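Local coordinates for protein glutathione S-transferase domain (Burkholderia graminis, PDB 4MF5) that binds glutathione and probably transfers it to electrophilic substrates, at residues Q144-G153 / I206-N214; L183-E194 / V225-A236. All blocks are in the same frame, centred on the assembly; numbering follows the deposited sequence.

Interaction 1 of 2, residues Q144-G153 / I206-N214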
loop_
_atom_site.group_PDB
_atom_site.type_symbol
_atom_site.label_atom_id
_atom_site.label_comp_id
_atom_site.label_asym_id
_atom_site.label_seq_id
_atom_site.Cartn_x
_atom_site.Cartn_y
_atom_site.Cartn_z
ATOM N N GLN A 144 1.500 -3.085 5.583
ATOM C CA GLN A 144 2.406 -2.038 6.024
ATOM C C GLN A 144 2.106 -0.710 5.316
ATOM O O GLN A 144 2.031 0.351 5.949
ATOM C CB GLN A 144 3.863 -2.486 5.822
ATOM C CG GLN A 144 4.870 -1.520 6.396
ATOM C CD GLN A 144 5.065 -0.287 5.547
ATOM O OE1 GLN A 144 5.239 -0.386 4.328
ATOM N NE2 GLN A 144 5.056 0.898 6.192
ATOM N N MET A 145 1.918 -0.771 3.996
ATOM C CA MET A 145 1.739 0.437 3.204
ATOM C C MET A 145 0.414 1.134 3.495
ATOM O O MET A 145 0.353 2.364 3.474
ATOM C CB MET A 145 1.828 0.122 1.707
ATOM C CG MET A 145 3.233 -0.233 1.245
ATOM S SD MET A 145 4.382 1.172 1.155
ATOM C CE MET A 145 3.695 2.095 -0.198
ATOM N N GLY A 146 -0.641 0.370 3.713
ATOM C CA GLY A 146 -1.970 0.928 3.926
ATOM C C GLY A 146 -2.301 1.204 5.381
ATOM O O GLY A 146 -3.117 2.075 5.655
ATOM N N GLY A 147 -1.676 0.488 6.304
ATOM C CA GLY A 147 -1.992 0.527 7.726
ATOM C C GLY A 147 -0.863 1.126 8.548
ATOM O O GLY A 147 -0.964 2.228 9.086
ATOM N N ILE A 148 0.242 0.384 8.677
ATOM C CA ILE A 148 1.350 0.775 9.526
ATOM C C ILE A 148 1.888 2.175 9.210
ATOM O O ILE A 148 1.961 3.049 10.079
ATOM C CB ILE A 148 2.487 -0.254 9.432
ATOM C CG1 ILE A 148 2.065 -1.645 9.926
ATOM C CG2 ILE A 148 3.759 0.260 10.126
ATOM C CD1 ILE A 148 1.926 -1.749 11.423
ATOM N N GLY A 149 2.309 2.395 7.968
ATOM C CA GLY A 149 2.933 3.674 7.644
ATOM C C GLY A 149 2.003 4.855 7.846
ATOM O O GLY A 149 2.346 5.832 8.522
ATOM N N PRO A 150 0.810 4.795 7.259
ATOM C CA PRO A 150 -0.090 5.953 7.382
ATOM C C PRO A 150 -0.508 6.219 8.824
ATOM O O PRO A 150 -0.527 7.388 9.239
ATOM C CB PRO A 150 -1.250 5.577 6.460
ATOM C CG PRO A 150 -0.623 4.685 5.430
ATOM C CD PRO A 150 0.338 3.844 6.229
ATOM N N MET A 151 -0.837 5.181 9.586
ATOM C CA MET A 151 -1.369 5.395 10.928
ATOM C C MET A 151 -0.267 5.782 11.920
ATOM O O MET A 151 -0.452 6.692 12.733
ATOM C CB MET A 151 -2.155 4.170 11.380
ATOM C CG MET A 151 -3.386 3.902 10.550
ATOM S SD MET A 151 -4.607 5.253 10.632
ATOM C CE MET A 151 -4.317 6.121 9.087
ATOM N N PHE A 152 0.883 5.095 11.878
ATOM C CA PHE A 152 1.989 5.513 12.718
ATOM C C PHE A 152 2.379 6.944 12.351
ATOM O O PHE A 152 2.709 7.752 13.222
ATOM C CB PHE A 152 3.218 4.606 12.572
ATOM C CG PHE A 152 3.110 3.213 13.184
ATOM C CD1 PHE A 152 1.934 2.666 13.687
ATOM C CD2 PHE A 152 4.251 2.437 13.221
ATOM C CE1 PHE A 152 1.915 1.371 14.194
ATOM C CE2 PHE A 152 4.234 1.141 13.716
ATOM C CZ PHE A 152 3.075 0.605 14.195
ATOM N N GLY A 153 2.366 7.276 11.070
ATOM C CA GLY A 153 2.693 8.615 10.635
ATOM C C GLY A 153 1.750 9.668 11.190
ATOM O O GLY A 153 2.183 10.754 11.564
ATOM N N ILE A 206 11.466 -5.675 6.138
ATOM C CA ILE A 206 12.124 -4.452 5.714
ATOM C C ILE A 206 11.129 -3.295 5.594
ATOM O O ILE A 206 11.449 -2.158 5.926
ATOM C CB ILE A 206 12.908 -4.695 4.412
ATOM C CG1 ILE A 206 14.048 -5.696 4.679
ATOM C CG2 ILE A 206 13.438 -3.385 3.852
ATOM C CD1 ILE A 206 14.764 -6.171 3.427
ATOM N N ALA A 207 9.908 -3.590 5.128
ATOM C CA ALA A 207 8.884 -2.551 5.032
ATOM C C ALA A 207 8.445 -2.073 6.405
ATOM O O ALA A 207 8.119 -0.908 6.595
ATOM C CB ALA A 207 7.687 -3.057 4.262
ATOM N N THR A 208 8.347 -2.999 7.362
ATOM C CA THR A 208 7.604 -2.787 8.602
ATOM C C THR A 208 8.469 -2.257 9.740
ATOM O O THR A 208 8.100 -1.293 10.421
ATOM C CB THR A 208 6.920 -4.098 9.004
ATOM O OG1 THR A 208 6.049 -4.525 7.950
ATOM C CG2 THR A 208 6.127 -3.952 10.273
ATOM N N PHE A 209 9.600 -2.888 9.998
ATOM C CA PHE A 209 10.379 -2.534 11.192
ATOM C C PHE A 209 10.961 -1.118 11.195
ATOM O O PHE A 209 11.072 -0.548 12.274
ATOM C CB PHE A 209 11.388 -3.618 11.555
ATOM C CG PHE A 209 10.703 -4.873 12.025
ATOM C CD1 PHE A 209 10.107 -4.918 13.279
ATOM C CD2 PHE A 209 10.561 -5.972 11.196
ATOM C CE1 PHE A 209 9.401 -6.031 13.682
ATOM C CE2 PHE A 209 9.852 -7.079 11.594
ATOM C CZ PHE A 209 9.262 -7.106 12.847
ATOM N N PRO A 210 11.265 -0.493 10.036
ATOM C CA PRO A 210 11.675 0.915 10.104
ATOM C C PRO A 210 10.592 1.814 10.712
ATOM O O PRO A 210 10.897 2.828 11.349
ATOM C CB PRO A 210 11.957 1.283 8.641
ATOM C CG PRO A 210 12.393 -0.028 8.046
ATOM C CD PRO A 210 11.437 -1.018 8.658
ATOM N N TRP A 211 9.332 1.456 10.489
ATOM C CA TRP A 211 8.216 2.209 11.049
ATOM C C TRP A 211 8.031 1.951 12.540
ATOM O O TRP A 211 7.734 2.868 13.287
ATOM C CB TRP A 211 6.947 1.946 10.244
ATOM C CG TRP A 211 6.837 2.877 9.083
ATOM C CD1 TRP A 211 7.161 2.643 7.774
ATOM C CD2 TRP A 211 6.458 4.242 9.164
ATOM N NE1 TRP A 211 6.977 3.768 7.040
ATOM C CE2 TRP A 211 6.538 4.769 7.865
ATOM C CE3 TRP A 211 6.081 5.075 10.217
ATOM C CZ2 TRP A 211 6.231 6.097 7.584
ATOM C CZ3 TRP A 211 5.775 6.405 9.925
ATOM C CH2 TRP A 211 5.853 6.894 8.633
ATOM N N VAL A 212 8.186 0.700 12.979
ATOM C CA VAL A 212 8.169 0.415 14.408
ATOM C C VAL A 212 9.294 1.193 15.099
ATOM O O VAL A 212 9.089 1.825 16.141
ATOM C CB VAL A 212 8.250 -1.096 14.689
ATOM C CG1 VAL A 212 8.228 -1.342 16.192
ATOM C CG2 VAL A 212 7.125 -1.857 14.019
ATOM N N ARG A 213 10.487 1.145 14.500
ATOM C CA ARG A 213 11.644 1.874 15.020
ATOM C C ARG A 213 11.307 3.362 15.182
ATOM O O ARG A 213 11.554 3.967 16.231
ATOM C CB ARG A 213 12.836 1.685 14.091
ATOM C CG ARG A 213 14.058 2.498 14.452
ATOM C CD ARG A 213 15.186 2.234 13.469
ATOM N NE ARG A 213 16.380 3.019 13.766
ATOM C CZ ARG A 213 16.608 4.239 13.319
ATOM N NH1 ARG A 213 15.724 4.856 12.548
ATOM N NH2 ARG A 213 17.733 4.859 13.641
ATOM N N ASN A 214 10.761 3.976 14.139
ATOM C CA ASN A 214 10.472 5.418 14.147
ATOM C C ASN A 214 9.403 5.760 15.176
ATOM O O ASN A 214 9.470 6.803 15.833
ATOM C CB ASN A 214 9.992 5.801 12.716
ATOM C CG ASN A 214 10.008 7.273 12.383
ATOM O OD1 ASN A 214 11.046 7.900 12.394
ATOM N ND2 ASN A 214 8.852 7.798 11.939
#
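Trp211 presses its indole against Gly149 and the side chains flanking it on the neighbouring helix. Starting at the root, Trp211 CB meets Ile148 CG2 at 3.6 Å, the two side chains running antiparallel alongside one another. The indole is a knob in a hole formed by Gln144, Gly149, Phe152 and Gly153, between helix segments whose axes approach to 9.7 Å. Next along the ring, Trp211 CD1 lies 3.2 Å from Gln144 NE2. The Gln144 chain runs across the tryptophan, roughly perpendicular to it, yet its amide plane is tilted only 19° from the indole. Gln144 reaches this place because CG is anti to the backbone N (chi1 -174°) and the chain then bends at chi2; its OE1 accepts a hydrogen bond from Lys55 NZ. Trp211 NE1 donates to Asn52 OD1, a glutathione-binding residue of helix 51-63, which ties this part of the all-helical C-terminal domain to the N-terminal domain beside the ligand site. Over the five-membered ring stands Gly149 CA, 3.9 Å from the centroid and 16° off its normal, a CH-pi contact with the backbone itself. Farther out, Trp211 CE3 touches Phe152 CB at 3.7 Å, and Gly149 O lies over the face of the six-membered ring, 3.7 Å from Trp211 CH2. Phe152 returns the contact edge-on, with its CD2 3.5 Å from Trp211 O.

Interaction 2 of 2, residues L183-E194 / V225-A236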
loop_
_atom_site.group_PDB
_atom_site.type_symbol
_atom_site.label_atom_id
_atom_site.label_comp_id
_atom_site.label_asym_id
_atom_site.label_seq_id
_atom_site.Cartn_x
_atom_site.Cartn_y
_atom_site.Cartn_z
ATOM N N LEU A 183 -0.065 -2.723 16.118
ATOM C CA LEU A 183 0.999 -3.444 16.826
ATOM C C LEU A 183 0.501 -4.796 17.295
ATOM O O LEU A 183 1.249 -5.768 17.276
ATOM C CB LEU A 183 1.542 -2.612 17.984
ATOM C CG LEU A 183 2.440 -1.443 17.564
ATOM C CD1 LEU A 183 2.612 -0.454 18.722
ATOM C CD2 LEU A 183 3.787 -1.910 17.065
ATOM N N GLY A 184 -0.762 -4.879 17.719
ATOM C CA GLY A 184 -1.331 -6.154 18.147
ATOM C C GLY A 184 -1.428 -7.152 17.017
ATOM O O GLY A 184 -1.229 -8.354 17.212
ATOM N N VAL A 185 -1.733 -6.669 15.818
ATOM C CA VAL A 185 -1.752 -7.552 14.643
ATOM C C VAL A 185 -0.355 -8.115 14.405
ATOM O O VAL A 185 -0.171 -9.314 14.197
ATOM C CB VAL A 185 -2.254 -6.805 13.384
ATOM C CG1 VAL A 185 -2.166 -7.707 12.163
ATOM C CG2 VAL A 185 -3.688 -6.327 13.583
ATOM N N LEU A 186 0.641 -7.253 14.416
ATOM C CA LEU A 186 2.028 -7.705 14.245
ATOM C C LEU A 186 2.441 -8.671 15.340
ATOM O O LEU A 186 3.096 -9.674 15.064
ATOM C CB LEU A 186 2.999 -6.537 14.219
ATOM C CG LEU A 186 2.997 -5.678 12.975
ATOM C CD1 LEU A 186 3.949 -4.506 13.174
ATOM C CD2 LEU A 186 3.374 -6.446 11.734
ATOM N N GLU A 187 2.060 -8.369 16.579
ATOM C CA GLU A 187 2.408 -9.204 17.728
ATOM C C GLU A 187 1.865 -10.619 17.578
ATOM O O GLU A 187 2.583 -11.608 17.780
ATOM C CB GLU A 187 1.882 -8.567 19.008
ATOM C CG GLU A 187 2.183 -9.338 20.261
ATOM C CD GLU A 187 3.654 -9.404 20.588
ATOM O OE1 GLU A 187 4.420 -8.587 20.060
ATOM O OE2 GLU A 187 4.036 -10.281 21.399
ATOM N N GLN A 188 0.599 -10.739 17.254
ATOM C CA GLN A 188 -0.001 -12.049 17.048
ATOM C C GLN A 188 0.602 -12.774 15.871
ATOM O O GLN A 188 0.775 -13.968 15.924
ATOM C CB GLN A 188 -1.523 -11.936 16.912
ATOM C CG GLN A 188 -2.220 -13.259 16.831
ATOM C CD GLN A 188 -1.936 -14.093 18.085
ATOM O OE1 GLN A 188 -2.233 -13.645 19.200
ATOM N NE2 GLN A 188 -1.270 -15.249 17.918
ATOM N N ARG A 189 0.940 -12.048 14.811
ATOM C CA ARG A 189 1.553 -12.670 13.657
ATOM C C ARG A 189 2.939 -13.231 13.980
ATOM O O ARG A 189 3.346 -14.290 13.491
ATOM C CB ARG A 189 1.628 -11.663 12.513
ATOM C CG ARG A 189 2.342 -12.169 11.294
ATOM C CD ARG A 189 1.635 -13.318 10.667
ATOM N NE ARG A 189 2.427 -13.815 9.593
ATOM C CZ ARG A 189 2.064 -14.817 8.811
ATOM N NH1 ARG A 189 2.912 -15.230 7.878
ATOM N NH2 ARG A 189 0.865 -15.380 8.935
ATOM N N LEU A 190 3.690 -12.504 14.796
ATOM C CA LEU A 190 5.056 -12.896 15.136
ATOM C C LEU A 190 5.116 -13.983 16.187
ATOM O O LEU A 190 6.190 -14.555 16.402
ATOM C CB LEU A 190 5.861 -11.679 15.575
ATOM C CG LEU A 190 6.213 -10.728 14.438
ATOM C CD1 LEU A 190 6.689 -9.406 15.035
ATOM C CD2 LEU A 190 7.253 -11.294 13.499
ATOM N N GLU A 191 4.000 -14.310 16.838
ATOM C CA GLU A 191 3.995 -15.388 17.802
ATOM C C GLU A 191 4.356 -16.679 17.103
ATOM O O GLU A 191 3.683 -17.105 16.167
ATOM C CB GLU A 191 2.627 -15.481 18.471
ATOM C CG GLU A 191 2.499 -16.592 19.488
ATOM C CD GLU A 191 3.516 -16.496 20.602
ATOM O OE1 GLU A 191 3.868 -15.381 21.039
ATOM O OE2 GLU A 191 3.947 -17.575 21.069
ATOM N N GLY A 192 5.432 -17.312 17.555
ATOM C CA GLY A 192 5.871 -18.563 16.972
ATOM C C GLY A 192 6.602 -18.388 15.651
ATOM O O GLY A 192 6.872 -19.387 14.991
ATOM N N ARG A 193 6.940 -17.156 15.256
ATOM C CA ARG A 193 7.658 -16.888 14.017
ATOM C C ARG A 193 8.890 -16.055 14.293
ATOM O O ARG A 193 8.873 -15.146 15.126
ATOM C CB ARG A 193 6.773 -16.140 13.003
ATOM C CG ARG A 193 5.617 -16.951 12.463
ATOM C CD ARG A 193 4.844 -16.225 11.359
ATOM N NE ARG A 193 3.813 -17.099 10.803
ATOM C CZ ARG A 193 2.595 -17.286 11.315
ATOM N NH1 ARG A 193 2.175 -16.605 12.382
ATOM N NH2 ARG A 193 1.764 -18.163 10.738
ATOM N N GLU A 194 9.946 -16.312 13.543
ATOM C CA GLU A 194 11.146 -15.490 13.615
ATOM C C GLU A 194 10.868 -14.087 13.053
ATOM O O GLU A 194 11.170 -13.069 13.676
ATOM C CB GLU A 194 12.287 -16.156 12.838
ATOM C CG GLU A 194 13.658 -15.692 13.248
ATOM C CD GLU A 194 13.987 -16.061 14.681
ATOM O OE1 GLU A 194 13.479 -17.080 15.180
ATOM O OE2 GLU A 194 14.742 -15.325 15.312
ATOM N N VAL A 225 1.967 4.081 23.143
ATOM C CA VAL A 225 1.523 2.771 22.654
ATOM C C VAL A 225 1.901 1.639 23.590
ATOM O O VAL A 225 1.446 0.535 23.373
ATOM C CB VAL A 225 2.009 2.483 21.213
ATOM C CG1 VAL A 225 1.542 3.540 20.244
ATOM C CG2 VAL A 225 3.533 2.303 21.150
ATOM N N ALA A 226 2.745 1.916 24.592
ATOM C CA ALA A 226 3.251 0.923 25.550
ATOM C C ALA A 226 3.886 -0.273 24.820
ATOM O O ALA A 226 3.398 -1.404 24.866
ATOM C CB ALA A 226 2.168 0.472 26.530
ATOM N N ILE A 227 5.006 -0.004 24.157
ATOM C CA ILE A 227 5.670 -0.965 23.295
ATOM C C ILE A 227 5.982 -2.287 24.020
ATOM O O ILE A 227 5.982 -3.345 23.404
ATOM C CB ILE A 227 6.922 -0.345 22.633
ATOM C CG1 ILE A 227 7.509 -1.251 21.550
ATOM C CG2 ILE A 227 7.979 0.070 23.650
ATOM C CD1 ILE A 227 6.594 -1.511 20.366
ATOM N N GLN A 228 6.234 -2.210 25.321
ATOM C CA GLN A 228 6.534 -3.371 26.151
ATOM C C GLN A 228 5.380 -4.387 26.174
ATOM O O GLN A 228 5.589 -5.535 26.567
ATOM C CB GLN A 228 6.905 -2.956 27.579
ATOM C CG GLN A 228 5.823 -2.173 28.307
ATOM C CD GLN A 228 5.871 -0.672 28.137
ATOM O OE1 GLN A 228 5.229 0.062 28.948
ATOM N NE2 GLN A 228 6.562 -0.179 27.171
ATOM N N ASP A 229 4.186 -3.994 25.740
ATOM C CA ASP A 229 3.067 -4.899 25.679
ATOM C C ASP A 229 3.159 -5.853 24.497
ATOM O O ASP A 229 2.309 -6.740 24.362
ATOM C CB ASP A 229 1.741 -4.130 25.568
ATOM C CG ASP A 229 1.355 -3.395 26.824
ATOM O OD1 ASP A 229 1.984 -3.617 27.864
ATOM O OD2 ASP A 229 0.405 -2.593 26.767
ATOM N N PHE A 230 4.166 -5.690 23.629
ATOM C CA PHE A 230 4.273 -6.458 22.382
ATOM C C PHE A 230 5.651 -7.134 22.360
ATOM O O PHE A 230 6.553 -6.716 21.632
ATOM C CB PHE A 230 4.068 -5.519 21.188
ATOM C CG PHE A 230 2.815 -4.694 21.304
ATOM C CD1 PHE A 230 1.565 -5.240 21.000
ATOM C CD2 PHE A 230 2.869 -3.374 21.727
ATOM C CE1 PHE A 230 0.407 -4.488 21.132
ATOM C CE2 PHE A 230 1.700 -2.627 21.861
ATOM C CZ PHE A 230 0.483 -3.184 21.546
ATOM N N PRO A 231 5.833 -8.190 23.154
ATOM C CA PRO A 231 7.182 -8.763 23.298
ATOM C C PRO A 231 7.732 -9.378 22.001
ATOM O O PRO A 231 8.938 -9.281 21.750
ATOM C CB PRO A 231 6.997 -9.813 24.411
ATOM C CG PRO A 231 5.533 -10.100 24.424
ATOM C CD PRO A 231 4.884 -8.778 24.106
ATOM N N ASN A 232 6.902 -10.033 21.203
ATOM C CA ASN A 232 7.384 -10.528 19.925
ATOM C C ASN A 232 7.849 -9.399 19.008
ATOM O O ASN A 232 8.858 -9.517 18.320
ATOM C CB ASN A 232 6.328 -11.353 19.198
ATOM C CG ASN A 232 6.093 -12.687 19.836
ATOM O OD1 ASN A 232 6.967 -13.571 19.797
ATOM N ND2 ASN A 232 4.926 -12.876 20.348
ATOM N N VAL A 233 7.095 -8.305 18.971
ATOM C CA VAL A 233 7.512 -7.141 18.195
ATOM C C VAL A 233 8.851 -6.634 18.731
ATOM O O VAL A 233 9.748 -6.307 17.955
ATOM C CB VAL A 233 6.452 -6.026 18.218
ATOM C CG1 VAL A 233 6.985 -4.751 17.575
ATOM C CG2 VAL A 233 5.180 -6.467 17.526
ATOM N N GLN A 234 9.001 -6.559 20.053
ATOM C CA GLN A 234 10.259 -6.078 20.607
ATOM C C GLN A 234 11.437 -6.980 20.252
ATOM O O GLN A 234 12.526 -6.485 19.985
ATOM C CB GLN A 234 10.161 -5.951 22.137
ATOM C CG GLN A 234 9.146 -4.880 22.556
ATOM C CD GLN A 234 9.371 -4.414 23.964
ATOM O OE1 GLN A 234 9.401 -5.243 24.948
ATOM N NE2 GLN A 234 9.563 -3.161 24.123
ATOM N N ARG A 235 11.220 -8.287 20.269
ATOM C CA ARG A 235 12.230 -9.245 19.858
ATOM C C ARG A 235 12.667 -9.032 18.422
ATOM O O ARG A 235 13.869 -8.963 18.121
ATOM C CB ARG A 235 11.644 -10.661 20.004
ATOM C CG ARG A 235 12.430 -11.788 19.383
ATOM C CD ARG A 235 11.811 -13.167 19.577
ATOM N NE ARG A 235 10.434 -13.323 19.098
ATOM C CZ ARG A 235 10.051 -13.434 17.831
ATOM N NH1 ARG A 235 10.956 -13.341 16.849
ATOM N NH2 ARG A 235 8.767 -13.661 17.559
ATOM N N ALA A 236 11.696 -8.965 17.529
ATOM C CA ALA A 236 12.005 -8.852 16.110
ATOM C C ALA A 236 12.597 -7.486 15.794
ATOM O O ALA A 236 13.502 -7.400 14.959
ATOM C CB ALA A 236 10.760 -9.141 15.289
HETATM O O HOH W 1 7.092 -16.286 19.710
HETATM O O HOH W 2 13.816 -13.106 16.399
HETATM O O HOH W 3 13.570 -14.939 17.701
#
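The first turn of helix 231-242, in the all-helical C-terminal domain of the glutathione transferase fold, is held by the carboxylate of Glu187. Val233 N donates to Glu187 OE1 over 2.9 Å with an N-H...O angle of 163°, while Asn232 N reaches the syn lone pair of Glu187 OE2, also at 2.9 Å. Asn232 ND2 adds a more bent bond to the same OE2 from above the carboxylate plane. With CG anti to the backbone N (chi1 -180°) and a bend at chi2, Glu187 brings both oxygens to the start of the helix, where its charge would probably suit the helix dipole. The same ND2 donates a hydrogen bond to Glu191 OE1 at 2.8 Å, the acceptor lying near the Asn232 amide plane. Helix segments 183-190 and 231-236 cross at 78°, with knobs-into-holes packing: Leu190 sits among Asn232, Val233, Arg235 and Ala236, and Val233 among Leu183, Leu186, Glu187 and Leu190. Phe230, at the N-cap position, lays one ring face on Leu183 CB, 3.7 Å from the centroid. At the end of the type II turn from Leu190 to Arg193, the Arg235 guanidinium gathers backbone carbonyls: NH2 donates to Arg193 O at 2.9 Å and NH1 to Glu194 O at 3.2 Å. Asn232 OD1 fixes the guanidinium from within its plane, accepting from NH2, and a water links that OD1 to Gly192 N.

In the fold
The two contacts lie in the C-terminal helical domain with centres 14 Å apart, and their segments alternate along the chain: 144-153, 183-194, 206-214, 225-236. The segments lie mainly on helices 131-161, 170-190, 203-216 and 231-242, which touch directly between the pairs. Thr208 and Ile148 of interaction 1 both meet Leu186 CD1 of interaction 2, Phe152 packs on Leu183, and Phe209 CZ approaches Ala236 CB to 3.5 Å. Apolar packing thus runs continuously from one contact to the other. Interaction 1 is the more central, its centre about 8 Å from that of the chain against about 20 Å for the partly exposed interaction 2. The nearest atoms of the Trp211 side chain and bound glutathione are about 6 Å apart.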